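Local coordinates for PT26-6P (Thermococcus sp., PDB 2WB7), which is of unknown function but, encoded by a euryarchaeal mobile element, combines two immunoglobulin-like domains with a helical one, at residues A[39-44]-A[52-57]; A[67-72]-A[163-168]; A[90-95]-A[105-110]; A[125-130]-A[293-298]. All coordinates share one frame; numbering follows the deposited sequence.

Contact 1: residues A[39-44]-A[52-57]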
loop_
_atom_site.group_PDB
_atom_site.type_symbol
_atom_site.label_atom_id
_atom_site.label_comp_id
_atom_site.label_asym_id
_atom_site.label_seq_id
_atom_site.Cartn_x
_atom_site.Cartn_y
_atom_site.Cartn_z
ATOM N N PHE A 39 1.550 1.209 -21.303
ATOM C CA PHE A 39 2.863 0.789 -21.744
ATOM C C PHE A 39 3.691 1.935 -22.313
ATOM O O PHE A 39 3.178 2.833 -22.964
ATOM C CB PHE A 39 2.745 -0.341 -22.753
ATOM C CG PHE A 39 2.639 -1.693 -22.125
ATOM C CD1 PHE A 39 3.731 -2.257 -21.488
ATOM C CD2 PHE A 39 1.447 -2.406 -22.174
ATOM C CE1 PHE A 39 3.638 -3.504 -20.906
ATOM C CE2 PHE A 39 1.347 -3.651 -21.596
ATOM C CZ PHE A 39 2.445 -4.204 -20.960
ATOM N N VAL A 40 4.982 1.889 -22.049
ATOM C CA VAL A 40 5.899 2.890 -22.532
ATOM C C VAL A 40 7.135 2.170 -23.047
ATOM O O VAL A 40 7.516 1.132 -22.511
ATOM C CB VAL A 40 6.281 3.856 -21.396
ATOM C CG1 VAL A 40 7.508 4.683 -21.769
ATOM C CG2 VAL A 40 5.107 4.754 -21.087
ATOM N N GLU A 41 7.755 2.691 -24.097
ATOM C CA GLU A 41 8.991 2.085 -24.543
ATOM C C GLU A 41 10.032 2.284 -23.452
ATOM O O GLU A 41 10.148 3.369 -22.882
ATOM C CB GLU A 41 9.459 2.685 -25.862
ATOM C CG GLU A 41 10.120 1.664 -26.779
ATOM C CD GLU A 41 10.984 2.319 -27.845
ATOM O OE1 GLU A 41 11.286 1.668 -28.879
ATOM O OE2 GLU A 41 11.355 3.496 -27.640
ATOM N N TYR A 42 10.755 1.217 -23.137
ATOM C CA TYR A 42 11.829 1.290 -22.166
ATOM C C TYR A 42 13.129 1.464 -22.918
ATOM O O TYR A 42 14.109 1.946 -22.365
ATOM C CB TYR A 42 11.888 0.022 -21.314
ATOM C CG TYR A 42 10.935 0.009 -20.136
ATOM C CD1 TYR A 42 9.787 0.804 -20.120
ATOM C CD2 TYR A 42 11.168 -0.817 -19.047
ATOM C CE1 TYR A 42 8.903 0.779 -19.035
ATOM C CE2 TYR A 42 10.293 -0.849 -17.966
ATOM C CZ TYR A 42 9.176 -0.048 -17.963
ATOM O OH TYR A 42 8.335 -0.107 -16.887
ATOM N N GLY A 43 13.130 1.056 -24.183
ATOM C CA GLY A 43 14.272 1.276 -25.064
ATOM C C GLY A 43 14.262 0.379 -26.282
ATOM O O GLY A 43 13.362 -0.442 -26.446
ATOM N N ASN A 44 15.272 0.526 -27.136
ATOM C CA ASN A 44 15.335 -0.229 -28.391
ATOM C C ASN A 44 16.750 -0.600 -28.838
ATOM O O ASN A 44 17.736 -0.099 -28.295
ATOM C CB ASN A 44 14.625 0.538 -29.513
ATOM C CG ASN A 44 15.061 1.972 -29.596
ATOM O OD1 ASN A 44 16.238 2.265 -29.769
ATOM N ND2 ASN A 44 14.110 2.880 -29.468
ATOM N N LEU A 52 14.708 -4.962 -36.007
ATOM C CA LEU A 52 14.594 -3.827 -35.109
ATOM C C LEU A 52 14.007 -4.351 -33.807
ATOM O O LEU A 52 13.054 -5.134 -33.825
ATOM C CB LEU A 52 13.698 -2.739 -35.704
ATOM C CG LEU A 52 14.373 -1.693 -36.596
ATOM C CD1 LEU A 52 15.426 -0.871 -35.815
ATOM C CD2 LEU A 52 14.987 -2.369 -37.809
ATOM N N ILE A 53 14.586 -3.947 -32.678
ATOM C CA ILE A 53 14.137 -4.439 -31.377
ATOM C C ILE A 53 13.593 -3.302 -30.528
ATOM O O ILE A 53 14.271 -2.294 -30.337
ATOM C CB ILE A 53 15.283 -5.128 -30.609
ATOM C CG1 ILE A 53 16.042 -6.088 -31.537
ATOM C CG2 ILE A 53 14.741 -5.837 -29.372
ATOM C CD1 ILE A 53 17.054 -6.992 -30.834
ATOM N N HIS A 54 12.366 -3.471 -30.036
ATOM C CA HIS A 54 11.759 -2.541 -29.085
ATOM C C HIS A 54 11.292 -3.252 -27.819
ATOM O O HIS A 54 10.706 -4.344 -27.876
ATOM C CB HIS A 54 10.597 -1.798 -29.730
ATOM C CG HIS A 54 11.007 -0.942 -30.886
ATOM N ND1 HIS A 54 11.355 0.384 -30.742
ATOM C CD2 HIS A 54 11.148 -1.230 -32.205
ATOM C CE1 HIS A 54 11.688 0.879 -31.922
ATOM N NE2 HIS A 54 11.568 -0.079 -32.826
ATOM N N ILE A 55 11.572 -2.621 -26.679
ATOM C CA ILE A 55 11.166 -3.123 -25.365
ATOM C C ILE A 55 10.159 -2.183 -24.708
ATOM O O ILE A 55 10.363 -0.959 -24.662
ATOM C CB ILE A 55 12.375 -3.281 -24.421
ATOM C CG1 ILE A 55 13.454 -4.134 -25.082
ATOM C CG2 ILE A 55 11.949 -3.890 -23.097
ATOM C CD1 ILE A 55 14.745 -4.155 -24.317
ATOM N N TYR A 56 9.075 -2.762 -24.198
ATOM C CA TYR A 56 8.037 -1.986 -23.526
ATOM C C TYR A 56 7.668 -2.542 -22.151
ATOM O O TYR A 56 7.583 -3.762 -21.956
ATOM C CB TYR A 56 6.773 -1.956 -24.376
ATOM C CG TYR A 56 6.983 -1.495 -25.785
ATOM C CD1 TYR A 56 6.868 -0.154 -26.117
ATOM C CD2 TYR A 56 7.276 -2.405 -26.791
ATOM C CE1 TYR A 56 7.057 0.273 -27.403
ATOM C CE2 TYR A 56 7.455 -1.992 -28.086
ATOM C CZ TYR A 56 7.345 -0.647 -28.390
ATOM O OH TYR A 56 7.532 -0.223 -29.690
ATOM N N GLY A 57 7.423 -1.637 -21.208
ATOM C CA GLY A 57 6.905 -2.014 -19.900
ATOM C C GLY A 57 5.989 -0.934 -19.360
ATOM O O GLY A 57 5.795 0.089 -20.006
#
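The densest packing lies where the ring of Tyr42 covers Gly57. With CG anti to its own carbonyl carbon (chi1 -84°), Tyr42 lays a ring face on the glycine; the ring centroid is 3.8 Å from Gly57 CA, a CH-pi contact. A beta carbon on Gly57 would collide with Tyr42 CZ, so the bare backbone suits this ring. Beyond it the Tyr42 hydroxyl is hydrogen-bonded to Pro58 O, and His220 stacks on the ring. Phe39 adds CD1 at 3.4 Å from Gly57 C. An alanine in place of Tyr42 would probably strip Gly57 of this cover and lose the bond to Pro58.

Glu41, Asn44, His54 and Tyr56 form the looser, partly exposed face. There Glu41 CG comes within 3.4 Å of Tyr56 CE1, and Asn44 runs beside His54 with amide and ring planes 73° apart.

Val40 N to Gly57 O (2.8 Å) and Ile55 N to Gly43 O (2.8 Å) are firm main-chain bonds. Between them Ile55 O takes Tyr42 N at 2.7 Å, from above the carbonyl plane, and Gly43 N only weakly. Two residues thus face one, the classic beta bulge, here in an antiparallel hairpin.

Contact 2: residues A[67-72]-A[163-168]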
loop_
_atom_site.group_PDB
_atom_site.type_symbol
_atom_site.label_atom_id
_atom_site.label_comp_id
_atom_site.label_asym_id
_atom_site.label_seq_id
_atom_site.Cartn_x
_atom_site.Cartn_y
_atom_site.Cartn_z
ATOM N N PHE A 67 6.370 -7.251 -13.401
ATOM C CA PHE A 67 5.653 -6.453 -14.391
ATOM C C PHE A 67 5.783 -7.051 -15.766
ATOM O O PHE A 67 6.780 -7.699 -16.066
ATOM C CB PHE A 67 6.181 -5.020 -14.391
ATOM C CG PHE A 67 7.666 -4.935 -14.508
ATOM C CD1 PHE A 67 8.279 -4.908 -15.749
ATOM C CD2 PHE A 67 8.456 -4.895 -13.381
ATOM C CE1 PHE A 67 9.662 -4.832 -15.856
ATOM C CE2 PHE A 67 9.833 -4.820 -13.476
ATOM C CZ PHE A 67 10.438 -4.792 -14.713
ATOM N N PRO A 68 4.776 -6.825 -16.615
ATOM C CA PRO A 68 4.836 -7.418 -17.932
ATOM C C PRO A 68 5.819 -6.637 -18.777
ATOM O O PRO A 68 5.857 -5.408 -18.713
ATOM C CB PRO A 68 3.405 -7.240 -18.468
ATOM C CG PRO A 68 2.764 -6.185 -17.627
ATOM C CD PRO A 68 3.731 -5.792 -16.523
ATOM N N VAL A 69 6.622 -7.350 -19.551
ATOM C CA VAL A 69 7.514 -6.715 -20.496
ATOM C C VAL A 69 7.148 -7.202 -21.873
ATOM O O VAL A 69 7.034 -8.408 -22.098
ATOM C CB VAL A 69 8.987 -7.069 -20.236
ATOM C CG1 VAL A 69 9.862 -6.568 -21.388
ATOM C CG2 VAL A 69 9.448 -6.487 -18.922
ATOM N N GLN A 70 6.949 -6.261 -22.787
ATOM C CA GLN A 70 6.728 -6.593 -24.185
ATOM C C GLN A 70 7.967 -6.300 -25.020
ATOM O O GLN A 70 8.598 -5.246 -24.895
ATOM C CB GLN A 70 5.525 -5.837 -24.735
ATOM C CG GLN A 70 4.256 -6.649 -24.703
ATOM C CD GLN A 70 3.042 -5.844 -25.100
ATOM O OE1 GLN A 70 2.593 -4.987 -24.350
ATOM N NE2 GLN A 70 2.495 -6.128 -26.276
ATOM N N ILE A 71 8.319 -7.266 -25.859
ATOM C CA ILE A 71 9.403 -7.113 -26.825
ATOM C C ILE A 71 8.848 -7.190 -28.248
ATOM O O ILE A 71 8.227 -8.175 -28.631
ATOM C CB ILE A 71 10.443 -8.219 -26.659
ATOM C CG1 ILE A 71 10.903 -8.294 -25.202
ATOM C CG2 ILE A 71 11.610 -7.983 -27.601
ATOM C CD1 ILE A 71 11.457 -9.675 -24.808
ATOM N N ARG A 72 9.078 -6.147 -29.031
ATOM C CA ARG A 72 8.589 -6.134 -30.392
ATOM C C ARG A 72 9.721 -6.210 -31.426
ATOM O O ARG A 72 10.589 -5.333 -31.481
ATOM C CB ARG A 72 7.739 -4.895 -30.616
ATOM C CG ARG A 72 7.253 -4.735 -32.019
ATOM C CD ARG A 72 6.756 -3.331 -32.200
ATOM N NE ARG A 72 5.624 -3.279 -33.111
ATOM C CZ ARG A 72 4.373 -3.559 -32.756
ATOM N NH1 ARG A 72 4.104 -3.913 -31.497
ATOM N NH2 ARG A 72 3.397 -3.482 -33.661
ATOM N N PHE A 163 18.271 -1.199 -12.057
ATOM C CA PHE A 163 18.412 -2.343 -12.962
ATOM C C PHE A 163 18.115 -1.921 -14.406
ATOM O O PHE A 163 17.613 -0.819 -14.644
ATOM C CB PHE A 163 17.430 -3.452 -12.572
ATOM C CG PHE A 163 16.003 -3.122 -12.910
ATOM C CD1 PHE A 163 15.414 -3.614 -14.072
ATOM C CD2 PHE A 163 15.256 -2.290 -12.084
ATOM C CE1 PHE A 163 14.101 -3.291 -14.396
ATOM C CE2 PHE A 163 13.950 -1.963 -12.406
ATOM C CZ PHE A 163 13.371 -2.468 -13.563
ATOM N N GLU A 164 18.423 -2.807 -15.356
ATOM C CA GLU A 164 18.065 -2.615 -16.753
ATOM C C GLU A 164 17.654 -3.940 -17.367
ATOM O O GLU A 164 18.046 -5.002 -16.890
ATOM C CB GLU A 164 19.237 -2.026 -17.548
ATOM C CG GLU A 164 19.710 -0.651 -17.086
ATOM C CD GLU A 164 18.786 0.464 -17.520
ATOM O OE1 GLU A 164 17.943 0.212 -18.403
ATOM O OE2 GLU A 164 18.899 1.591 -16.987
ATOM N N ILE A 165 16.859 -3.874 -18.426
ATOM C CA ILE A 165 16.522 -5.059 -19.194
ATOM C C ILE A 165 17.336 -5.127 -20.488
ATOM O O ILE A 165 17.535 -4.126 -21.176
ATOM C CB ILE A 165 15.026 -5.103 -19.544
ATOM C CG1 ILE A 165 14.186 -4.998 -18.276
ATOM C CG2 ILE A 165 14.687 -6.388 -20.287
ATOM C CD1 ILE A 165 12.702 -4.967 -18.549
ATOM N N ARG A 166 17.818 -6.311 -20.822
ATOM C CA ARG A 166 18.438 -6.467 -22.120
ATOM C C ARG A 166 17.954 -7.712 -22.872
ATOM O O ARG A 166 17.584 -8.737 -22.271
ATOM C CB ARG A 166 19.970 -6.372 -22.033
ATOM C CG ARG A 166 20.703 -7.630 -21.587
ATOM C CD ARG A 166 22.193 -7.534 -21.990
ATOM N NE ARG A 166 22.861 -6.303 -21.532
ATOM C CZ ARG A 166 23.993 -6.277 -20.821
ATOM N NH1 ARG A 166 24.594 -7.410 -20.475
ATOM N NH2 ARG A 166 24.531 -5.120 -20.454
ATOM N N VAL A 167 17.932 -7.584 -24.197
ATOM C CA VAL A 167 17.410 -8.612 -25.082
ATOM C C VAL A 167 18.463 -9.039 -26.101
ATOM O O VAL A 167 19.238 -8.217 -26.603
ATOM C CB VAL A 167 16.174 -8.105 -25.840
ATOM C CG1 VAL A 167 15.514 -9.244 -26.615
ATOM C CG2 VAL A 167 15.187 -7.461 -24.871
ATOM N N ILE A 168 18.492 -10.327 -26.410
ATOM C CA ILE A 168 19.439 -10.834 -27.385
ATOM C C ILE A 168 18.724 -11.691 -28.410
ATOM O O ILE A 168 18.084 -12.684 -28.069
ATOM C CB ILE A 168 20.569 -11.619 -26.713
ATOM C CG1 ILE A 168 21.347 -10.681 -25.786
ATOM C CG2 ILE A 168 21.486 -12.245 -27.761
ATOM C CD1 ILE A 168 22.610 -11.290 -25.172
#
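Phe67 reaches across to Phe163, the two rings meeting tip to tip with Phe67 CZ 3.9 Å from Phe163 CZ. Both side chains hold CG in the crowded position between backbone N and carbonyl carbon (chi1 51° for Phe67, 72° for Phe163), which sends each ring into the space separating the strands. The edge of the Phe67 ring also meets Ile165, whose CD1 lies near the ring plane and 4.1 Å from Phe67 CE1.

That same methyl is shared. Ile165 keeps CG1 anti to its carbonyl carbon and extends onward, so CD1 ends 3.6 Å from Val69 CG2, the closest approach of the two segments. Farther along, Ile71 CG2 and Val167 CG1 stand 4.2 Å apart. All six of these residues are buried and the contact is entirely apolar.

The strand axes pass 10.0 Å apart and run at 36° in roughly the same direction, too far for main-chain pairing and consistent with two sheets packed face to face in an immunoglobulin-like sandwich. Polar residues point outward: Arg72 forms a salt bridge with Asp123, and Arg166 with Glu213. In its own sheet, strand 66-75 lies between strands 52-62 and 120-129; strand 163-178 lies between strands 85-96 and 198-213 in the facing one.

Contact 3: residues A[90-95]-A[105-110]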
loop_
_atom_site.group_PDB
_atom_site.type_symbol
_atom_site.label_atom_id
_atom_site.label_comp_id
_atom_site.label_asym_id
_atom_site.label_seq_id
_atom_site.Cartn_x
_atom_site.Cartn_y
_atom_site.Cartn_z
ATOM N N VAL A 90 15.539 -16.008 -28.902
ATOM C CA VAL A 90 15.512 -14.721 -28.228
ATOM C C VAL A 90 15.633 -14.943 -26.727
ATOM O O VAL A 90 15.048 -15.873 -26.156
ATOM C CB VAL A 90 14.245 -13.915 -28.546
ATOM C CG1 VAL A 90 14.279 -12.562 -27.826
ATOM C CG2 VAL A 90 14.100 -13.727 -30.049
ATOM N N THR A 91 16.421 -14.085 -26.101
ATOM C CA THR A 91 16.719 -14.195 -24.695
ATOM C C THR A 91 16.587 -12.828 -24.047
ATOM O O THR A 91 17.205 -11.863 -24.494
ATOM C CB THR A 91 18.151 -14.723 -24.493
ATOM O OG1 THR A 91 18.171 -16.132 -24.729
ATOM C CG2 THR A 91 18.655 -14.435 -23.091
ATOM N N ALA A 92 15.772 -12.742 -23.000
ATOM C CA ALA A 92 15.686 -11.511 -22.220
ATOM C C ALA A 92 15.885 -11.750 -20.716
ATOM O O ALA A 92 15.574 -12.822 -20.177
ATOM C CB ALA A 92 14.374 -10.786 -22.493
ATOM N N TYR A 93 16.416 -10.736 -20.049
ATOM C CA TYR A 93 16.660 -10.810 -18.622
ATOM C C TYR A 93 16.901 -9.428 -18.031
ATOM O O TYR A 93 17.085 -8.439 -18.758
ATOM C CB TYR A 93 17.847 -11.727 -18.321
ATOM C CG TYR A 93 19.111 -11.356 -19.057
ATOM C CD1 TYR A 93 19.520 -12.069 -20.180
ATOM C CD2 TYR A 93 19.893 -10.291 -18.635
ATOM C CE1 TYR A 93 20.675 -11.726 -20.858
ATOM C CE2 TYR A 93 21.043 -9.943 -19.300
ATOM C CZ TYR A 93 21.435 -10.661 -20.406
ATOM O OH TYR A 93 22.591 -10.303 -21.063
ATOM N N VAL A 94 16.877 -9.378 -16.701
ATOM C CA VAL A 94 17.123 -8.157 -15.955
ATOM C C VAL A 94 18.572 -8.179 -15.521
ATOM O O VAL A 94 19.098 -9.229 -15.151
ATOM C CB VAL A 94 16.214 -8.065 -14.715
ATOM C CG1 VAL A 94 16.776 -7.082 -13.702
ATOM C CG2 VAL A 94 14.799 -7.681 -15.118
ATOM N N ILE A 95 19.233 -7.035 -15.587
ATOM C CA ILE A 95 20.624 -6.981 -15.182
ATOM C C ILE A 95 20.848 -5.852 -14.186
ATOM O O ILE A 95 20.385 -4.729 -14.391
ATOM C CB ILE A 95 21.572 -6.853 -16.414
ATOM C CG1 ILE A 95 23.027 -6.724 -15.964
ATOM C CG2 ILE A 95 21.175 -5.675 -17.291
ATOM C CD1 ILE A 95 24.010 -6.651 -17.102
ATOM N N ARG A 105 14.721 -15.176 -19.535
ATOM C CA ARG A 105 13.660 -15.877 -20.236
ATOM C C ARG A 105 14.214 -16.221 -21.596
ATOM O O ARG A 105 14.849 -15.380 -22.231
ATOM C CB ARG A 105 12.447 -14.959 -20.400
ATOM C CG ARG A 105 11.097 -15.658 -20.397
ATOM C CD ARG A 105 10.952 -16.595 -21.573
ATOM N NE ARG A 105 9.568 -16.982 -21.790
ATOM C CZ ARG A 105 9.180 -17.875 -22.693
ATOM N NH1 ARG A 105 10.078 -18.467 -23.466
ATOM N NH2 ARG A 105 7.897 -18.171 -22.825
ATOM N N VAL A 106 13.985 -17.446 -22.052
ATOM C CA VAL A 106 14.470 -17.833 -23.367
ATOM C C VAL A 106 13.386 -18.438 -24.254
ATOM O O VAL A 106 12.703 -19.389 -23.863
ATOM C CB VAL A 106 15.660 -18.805 -23.258
ATOM C CG1 VAL A 106 15.791 -19.628 -24.530
ATOM C CG2 VAL A 106 16.947 -18.029 -22.961
ATOM N N TRP A 107 13.232 -17.864 -25.446
ATOM C CA TRP A 107 12.409 -18.449 -26.501
ATOM C C TRP A 107 13.349 -19.166 -27.474
ATOM O O TRP A 107 14.232 -18.535 -28.083
ATOM C CB TRP A 107 11.629 -17.361 -27.244
ATOM C CG TRP A 107 10.597 -16.616 -26.420
ATOM C CD1 TRP A 107 9.274 -16.939 -26.277
ATOM C CD2 TRP A 107 10.795 -15.406 -25.665
ATOM N NE1 TRP A 107 8.648 -16.021 -25.467
ATOM C CE2 TRP A 107 9.557 -15.074 -25.077
ATOM C CE3 TRP A 107 11.900 -14.586 -25.414
ATOM C CZ2 TRP A 107 9.393 -13.956 -24.265
ATOM C CZ3 TRP A 107 11.736 -13.480 -24.605
ATOM C CH2 TRP A 107 10.491 -13.173 -24.043
ATOM N N ASN A 108 13.194 -20.481 -27.606
ATOM C CA ASN A 108 14.031 -21.208 -28.542
ATOM C C ASN A 108 13.353 -21.336 -29.898
ATOM O O ASN A 108 12.168 -21.014 -30.040
ATOM C CB ASN A 108 14.463 -22.564 -27.992
ATOM C CG ASN A 108 13.297 -23.508 -27.770
ATOM O OD1 ASN A 108 12.215 -23.345 -28.340
ATOM N ND2 ASN A 108 13.521 -24.519 -26.936
ATOM N N SER A 109 14.123 -21.782 -30.887
ATOM C CA SER A 109 13.683 -21.768 -32.276
ATOM C C SER A 109 12.269 -22.334 -32.451
ATOM O O SER A 109 11.511 -21.855 -33.296
ATOM C CB SER A 109 14.685 -22.515 -33.148
ATOM O OG SER A 109 14.703 -23.880 -32.782
ATOM N N SER A 110 11.909 -23.326 -31.637
ATOM C CA SER A 110 10.561 -23.904 -31.673
ATOM C C SER A 110 9.478 -22.841 -31.677
ATOM O O SER A 110 8.402 -23.030 -32.234
ATOM C CB SER A 110 10.329 -24.808 -30.459
ATOM O OG SER A 110 10.982 -26.060 -30.599
#
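Val90 begins the pairing, its N donating to Trp107 O at 3.0 Å and its O accepting Trp107 N at 2.8 Å, nearly along the carbonyl axis. Its side chain crosses the indole obliquely, with CG1 3.9 Å from Trp107 CE3. Thr91, a non-hydrogen-bonded partner of Val106, puts its side chain on the other face, where CB and CG2 lie alongside Val106 CG2; CG2 to CG2 is 4.0 Å. A glycine in place of Thr91 would probably lose this side-by-side packing and leave Val106 less covered.

Ala92 returns to the Trp107 face. Its N donates to Arg105 O (2.9 Å), its O accepts Arg105 N, and its CB stands at the indole edge, 4.3 Å from Trp107 CZ3. On a face of that indole lies the guanidinium of Arg105, with NH1 3.3 Å above the ring plane. This placement follows from the Arg105 chain bending at chi2 (-64°).

The strand directions differ by 173°, close to ideal antiparallel. Strand 104-108 borders one edge of strand 85-96, and strand 163-178 pairs along the other. Val90 and Trp107 both turn inward onto Leu124 of strand 120-129, and Trp107 also meets Ile71 of strand 66-75.

Contact 4: residues A[125-130]-A[293-298]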
loop_
_atom_site.group_PDB
_atom_site.type_symbol
_atom_site.label_atom_id
_atom_site.label_comp_id
_atom_site.label_asym_id
_atom_site.label_seq_id
_atom_site.Cartn_x
_atom_site.Cartn_y
_atom_site.Cartn_z
ATOM N N VAL A 125 5.831 -11.528 -25.220
ATOM C CA VAL A 125 5.421 -11.039 -23.906
ATOM C C VAL A 125 6.025 -11.863 -22.781
ATOM O O VAL A 125 6.003 -13.099 -22.809
ATOM C CB VAL A 125 3.888 -10.967 -23.761
ATOM C CG1 VAL A 125 3.521 -10.532 -22.385
ATOM C CG2 VAL A 125 3.319 -9.978 -24.774
ATOM N N THR A 126 6.583 -11.166 -21.798
ATOM C CA THR A 126 7.139 -11.825 -20.633
ATOM C C THR A 126 6.879 -11.029 -19.344
ATOM O O THR A 126 6.309 -9.937 -19.365
ATOM C CB THR A 126 8.647 -12.128 -20.822
ATOM O OG1 THR A 126 9.050 -13.126 -19.877
ATOM C CG2 THR A 126 9.478 -10.886 -20.618
ATOM N N VAL A 127 7.268 -11.601 -18.213
ATOM C CA VAL A 127 7.104 -10.948 -16.929
ATOM C C VAL A 127 8.473 -10.798 -16.321
ATOM O O VAL A 127 9.271 -11.722 -16.374
ATOM C CB VAL A 127 6.264 -11.805 -15.985
ATOM C CG1 VAL A 127 5.954 -11.034 -14.711
ATOM C CG2 VAL A 127 4.984 -12.260 -16.679
HETATM N N MSE A 128 8.753 -9.636 -15.750
HETATM C CA MSE A 128 10.061 -9.403 -15.130
HETATM C C MSE A 128 9.967 -8.826 -13.702
HETATM O O MSE A 128 8.878 -8.550 -13.181
HETATM C CB MSE A 128 10.924 -8.501 -16.020
HETATM C CG MSE A 128 11.289 -9.126 -17.380
HETATM SE SE MSE A 128 12.756 -10.462 -17.364
HETATM C CE MSE A 128 11.911 -11.784 -18.498
ATOM N N LYS A 129 11.121 -8.643 -13.074
ATOM C CA LYS A 129 11.172 -8.102 -11.729
ATOM C C LYS A 129 12.589 -7.658 -11.354
ATOM O O LYS A 129 13.566 -8.373 -11.606
ATOM C CB LYS A 129 10.661 -9.150 -10.749
ATOM C CG LYS A 129 10.543 -8.656 -9.322
ATOM C CD LYS A 129 10.316 -9.802 -8.340
ATOM C CE LYS A 129 10.320 -9.270 -6.914
ATOM N NZ LYS A 129 10.494 -10.347 -5.914
ATOM N N ALA A 130 12.692 -6.476 -10.755
ATOM C CA ALA A 130 13.970 -5.958 -10.280
ATOM C C ALA A 130 14.544 -6.771 -9.113
ATOM O O ALA A 130 13.888 -7.686 -8.599
ATOM C CB ALA A 130 13.812 -4.507 -9.878
ATOM N N GLY A 293 -5.582 -7.688 -14.420
ATOM C CA GLY A 293 -4.974 -7.501 -15.739
ATOM C C GLY A 293 -3.878 -6.458 -15.724
ATOM O O GLY A 293 -3.788 -5.619 -16.616
ATOM N N TYR A 294 -3.036 -6.507 -14.706
ATOM C CA TYR A 294 -1.906 -5.618 -14.670
ATOM C C TYR A 294 -0.824 -6.212 -15.540
ATOM O O TYR A 294 0.067 -5.505 -15.992
ATOM C CB TYR A 294 -1.390 -5.459 -13.250
ATOM C CG TYR A 294 -0.094 -4.712 -13.182
ATOM C CD1 TYR A 294 -0.045 -3.351 -13.443
ATOM C CD2 TYR A 294 1.090 -5.368 -12.872
ATOM C CE1 TYR A 294 1.147 -2.657 -13.392
ATOM C CE2 TYR A 294 2.288 -4.682 -12.819
ATOM C CZ TYR A 294 2.305 -3.327 -13.080
ATOM O OH TYR A 294 3.482 -2.631 -13.024
ATOM N N PHE A 295 -0.916 -7.516 -15.776
ATOM C CA PHE A 295 0.073 -8.232 -16.580
ATOM C C PHE A 295 -0.351 -8.378 -18.038
ATOM O O PHE A 295 0.401 -8.908 -18.846
ATOM C CB PHE A 295 0.333 -9.613 -15.996
ATOM C CG PHE A 295 0.969 -9.591 -14.631
ATOM C CD1 PHE A 295 0.201 -9.724 -13.480
ATOM C CD2 PHE A 295 2.335 -9.450 -14.499
ATOM C CE1 PHE A 295 0.788 -9.701 -12.221
ATOM C CE2 PHE A 295 2.932 -9.436 -13.243
ATOM C CZ PHE A 295 2.156 -9.560 -12.104
ATOM N N GLN A 296 -1.560 -7.926 -18.366
ATOM C CA GLN A 296 -2.014 -7.853 -19.753
ATOM C C GLN A 296 -0.871 -7.328 -20.608
ATOM O O GLN A 296 -0.253 -6.345 -20.231
ATOM C CB GLN A 296 -3.182 -6.867 -19.856
ATOM C CG GLN A 296 -4.534 -7.432 -19.468
ATOM C CD GLN A 296 -4.778 -8.771 -20.143
ATOM O OE1 GLN A 296 -4.390 -9.826 -19.626
ATOM N NE2 GLN A 296 -5.412 -8.736 -21.315
ATOM N N PRO A 297 -0.591 -7.952 -21.770
ATOM C CA PRO A 297 -1.241 -9.083 -22.439
ATOM C C PRO A 297 -0.836 -10.428 -21.856
ATOM O O PRO A 297 -1.442 -11.445 -22.184
ATOM C CB PRO A 297 -0.740 -8.986 -23.884
ATOM C CG PRO A 297 0.231 -7.855 -23.934
ATOM C CD PRO A 297 0.535 -7.421 -22.554
ATOM N N ALA A 298 0.194 -10.457 -21.020
ATOM C CA ALA A 298 0.516 -11.689 -20.306
ATOM C C ALA A 298 -0.641 -12.036 -19.371
ATOM O O ALA A 298 -1.483 -11.172 -19.044
ATOM C CB ALA A 298 1.823 -11.543 -19.520
#
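An extended strand, 125-129, meets an irregular loop, 293-298; their nearest CA atoms, Val125 CA and Ala298 CA, are 6.1 Å apart, and side chains of the strand reach across to the loop. A cis peptide bond precedes Pro297 in this irregular loop.

Val125 uses both its branches. CG1, anti to the backbone N (chi1 177°), sits 3.5 Å from Ala298 CB, while CG2 crosses obliquely to Pro297 CG at 3.8 Å. Two residues on, Val127 holds the same rotamer (chi1 -173°) and also uses both methyls, with the roles exchanged: CG1 lies 3.7 Å from Phe295 CE2, and CG2 stands 4.3 Å from Ala298 CB. Ala298 CB is thereby set between the two valines. Val127 and the Phe295 side chain cross at about a right angle, and one face of the Phe295 ring carries Tyr294 CD2 over its centre.

The loop belongs to the second immunoglobulin-like domain and the strand to the first, so this is a domain interface. Its chemistry is purely apolar between the two segments, while polar ties lie beside it: Val127 O to Arg365 NH1, and Lys129 NZ, which also forms a salt bridge with Asp132, to Pro372 O. Contact between the segments is thus non-directional, and these directional bonds lie at its side.

In the fold
Contact 2 is the interior of the first immunoglobulin-like domain, every touching residue buried, and contact 3 is mostly buried as well; contacts 1 and 4 are partly exposed. Contacts 1 and 3 pair neighbouring strands through main-chain bonds, whereas contacts 2 and 4 rest on apolar side chains. Strand 52-62 of contact 1 and strand 120-129 of contact 4 flank strand 66-75 of contact 2 in one sheet. In the opposing sheet, strand 85-96 of contact 3 hydrogen-bonds to strand 163-178 of contact 2. Only contact 4 leaves this domain, and its loop also touches Phe39 of contact 1, so hairpin and interdomain surface meet.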